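TssK (Serratia sp. FS14, PDB 5Y0E) is a trimeric baseplate component of the bacterial type VI secretion system, probably linking the baseplate to the membrane-anchored part of the machine. Local coordinates at residues 111-116 / 120-125. Numbering follows the deposited sequence.
Sequences DVIFQE and ALARYL
D111 and R123 extend side by side in the same direction, the carboxylate and guanidinium planes only 7° apart. They do not form a salt bridge: OD1 of D111 lies 3.4 Å from CD of R123, against the aliphatic part of the arginine, whose guanidinium instead pairs with D71. The ring of Y124 also lies alongside D111 and turns an edge to it, with CD2 3.8 Å from OD2 of D111 and the ring and carboxylate planes 65° apart.

The carbonyl O of D111 accepts Y124 N at 3.0 Å and, weakly, R123 N. Y124 in turn accepts I113 N through its O at 3.1 Å; its two bonds flank V112 and together put V112 beside Y124 and I113 beside L125 in parallel register. V112 and Y124 share one face of the sheet. On the other, I113 and L125 meet at a slant. With chi1 at 57°, CG1 of I113 sits between its backbone N and carbonyl carbon, 3.5 Å from Y124 O and 3.8 Å from CD1 of L125, while CG2 reaches CB of A122 at 3.7 Å. E116 crosses L125 nearly at a right angle, its carboxylate salt-bridged to R150.

This short parallel pairing places strand 112-113 at the margin of a mixed sheet within the chain, beside strand 124-131, itself antiparallel to strand 142-155; Y26, on helix 17-37 of the third subunit, packs on Y124.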
loop_
_atom_site.group_PDB
_atom_site.type_symbol
_atom_site.label_atom_id
_atom_site.label_comp_id
_atom_site.label_asym_id
_atom_site.label_seq_id
_atom_site.Cartn_x
_atom_site.Cartn_y
_atom_site.Cartn_z
ATOM N N ASP A 111 -5.014 -25.566 -34.148
ATOM C CA ASP A 111 -4.994 -25.283 -32.724
ATOM C C ASP A 111 -5.283 -26.494 -31.862
ATOM O O ASP A 111 -5.024 -26.456 -30.655
ATOM C CB ASP A 111 -6.018 -24.195 -32.381
ATOM C CG ASP A 111 -5.557 -23.310 -31.256
ATOM O OD1 ASP A 111 -4.447 -22.764 -31.386
ATOM O OD2 ASP A 111 -6.274 -23.172 -30.243
ATOM N N VAL A 112 -5.836 -27.548 -32.442
ATOM C CA VAL A 112 -6.120 -28.783 -31.735
ATOM C C VAL A 112 -5.460 -29.910 -32.496
ATOM O O VAL A 112 -5.509 -29.944 -33.727
ATOM C CB VAL A 112 -7.630 -29.035 -31.614
ATOM C CG1 VAL A 112 -7.892 -30.199 -30.686
ATOM C CG2 VAL A 112 -8.313 -27.788 -31.137
ATOM N N ILE A 113 -4.865 -30.833 -31.762
ATOM C CA ILE A 113 -4.285 -32.035 -32.321
ATOM C C ILE A 113 -4.847 -33.192 -31.521
ATOM O O ILE A 113 -5.267 -33.040 -30.392
ATOM C CB ILE A 113 -2.757 -32.085 -32.337
ATOM C CG1 ILE A 113 -2.197 -31.903 -30.952
ATOM C CG2 ILE A 113 -2.184 -31.078 -33.291
ATOM C CD1 ILE A 113 -0.712 -32.008 -30.930
ATOM N N PHE A 114 -4.868 -34.347 -32.157
ATOM C CA PHE A 114 -5.404 -35.533 -31.548
ATOM C C PHE A 114 -4.316 -36.547 -31.239
ATOM O O PHE A 114 -4.531 -37.505 -30.519
ATOM C CB PHE A 114 -6.475 -36.105 -32.459
ATOM C CG PHE A 114 -7.546 -35.125 -32.811
ATOM C CD1 PHE A 114 -7.355 -34.215 -33.806
ATOM C CD2 PHE A 114 -8.731 -35.106 -32.131
ATOM C CE1 PHE A 114 -8.323 -33.303 -34.125
ATOM C CE2 PHE A 114 -9.708 -34.194 -32.445
ATOM C CZ PHE A 114 -9.503 -33.292 -33.447
ATOM N N GLN A 115 -3.131 -36.238 -31.722
ATOM C CA GLN A 115 -1.985 -37.080 -31.564
ATOM C C GLN A 115 -0.818 -36.226 -31.166
ATOM O O GLN A 115 -0.480 -35.307 -31.882
ATOM C CB GLN A 115 -1.680 -37.630 -32.929
ATOM C CG GLN A 115 -1.436 -39.107 -33.022
ATOM C CD GLN A 115 -1.053 -39.460 -34.431
ATOM O OE1 GLN A 115 -0.416 -38.661 -35.111
ATOM N NE2 GLN A 115 -1.465 -40.634 -34.893
ATOM N N GLU A 116 -0.259 -36.543 -30.011
ATOM C CA GLU A 116 0.863 -35.817 -29.502
ATOM C C GLU A 116 1.989 -35.997 -30.442
ATOM O O GLU A 116 2.209 -37.036 -31.010
ATOM C CB GLU A 116 1.292 -36.296 -28.121
ATOM C CG GLU A 116 1.180 -35.278 -26.985
ATOM C CD GLU A 116 1.550 -33.855 -27.352
ATOM O OE1 GLU A 116 2.615 -33.620 -27.908
ATOM O OE2 GLU A 116 0.758 -32.955 -27.072
ATOM N N ALA A 120 4.996 -29.278 -32.416
ATOM C CA ALA A 120 3.736 -28.907 -32.992
ATOM C C ALA A 120 3.205 -27.762 -32.182
ATOM O O ALA A 120 3.041 -27.858 -30.991
ATOM C CB ALA A 120 2.782 -30.069 -32.971
ATOM N N LEU A 121 2.941 -26.667 -32.848
ATOM C CA LEU A 121 2.456 -25.504 -32.158
ATOM C C LEU A 121 0.982 -25.401 -31.875
ATOM O O LEU A 121 0.427 -24.331 -31.905
ATOM C CB LEU A 121 2.906 -24.283 -32.914
ATOM C CG LEU A 121 4.388 -24.432 -33.156
ATOM C CD1 LEU A 121 4.822 -23.432 -34.192
ATOM C CD2 LEU A 121 5.110 -24.200 -31.854
ATOM N N ALA A 122 0.355 -26.513 -31.585
ATOM C CA ALA A 122 -1.039 -26.510 -31.257
ATOM C C ALA A 122 -1.197 -26.207 -29.792
ATOM O O ALA A 122 -0.406 -26.611 -28.998
ATOM C CB ALA A 122 -1.651 -27.844 -31.589
ATOM N N ARG A 123 -2.241 -25.498 -29.437
ATOM C CA ARG A 123 -2.448 -25.156 -28.064
ATOM C C ARG A 123 -3.155 -26.243 -27.307
ATOM O O ARG A 123 -3.036 -26.336 -26.117
ATOM C CB ARG A 123 -3.229 -23.862 -27.964
ATOM C CG ARG A 123 -2.388 -22.639 -28.209
ATOM C CD ARG A 123 -3.193 -21.403 -28.505
ATOM N NE ARG A 123 -3.967 -21.001 -27.363
ATOM C CZ ARG A 123 -3.571 -20.127 -26.458
ATOM N NH1 ARG A 123 -2.405 -19.556 -26.556
ATOM N NH2 ARG A 123 -4.353 -19.819 -25.459
ATOM N N TYR A 124 -3.871 -27.093 -28.004
ATOM C CA TYR A 124 -4.603 -28.116 -27.317
ATOM C C TYR A 124 -4.403 -29.514 -27.827
ATOM O O TYR A 124 -4.110 -29.724 -28.972
ATOM C CB TYR A 124 -6.084 -27.790 -27.373
ATOM C CG TYR A 124 -6.478 -26.575 -26.594
ATOM C CD1 TYR A 124 -6.823 -26.674 -25.284
ATOM C CD2 TYR A 124 -6.509 -25.339 -27.180
ATOM C CE1 TYR A 124 -7.181 -25.580 -24.566
ATOM C CE2 TYR A 124 -6.866 -24.234 -26.469
ATOM C CZ TYR A 124 -7.204 -24.367 -25.159
ATOM O OH TYR A 124 -7.563 -23.280 -24.434
ATOM N N LEU A 125 -4.560 -30.469 -26.930
ATOM C CA LEU A 125 -4.484 -31.866 -27.260
ATOM C C LEU A 125 -5.821 -32.424 -26.875
ATOM O O LEU A 125 -6.211 -32.345 -25.742
ATOM C CB LEU A 125 -3.416 -32.559 -26.470
ATOM C CG LEU A 125 -3.407 -34.041 -26.748
ATOM C CD1 LEU A 125 -2.865 -34.295 -28.128
ATOM C CD2 LEU A 125 -2.601 -34.758 -25.699
#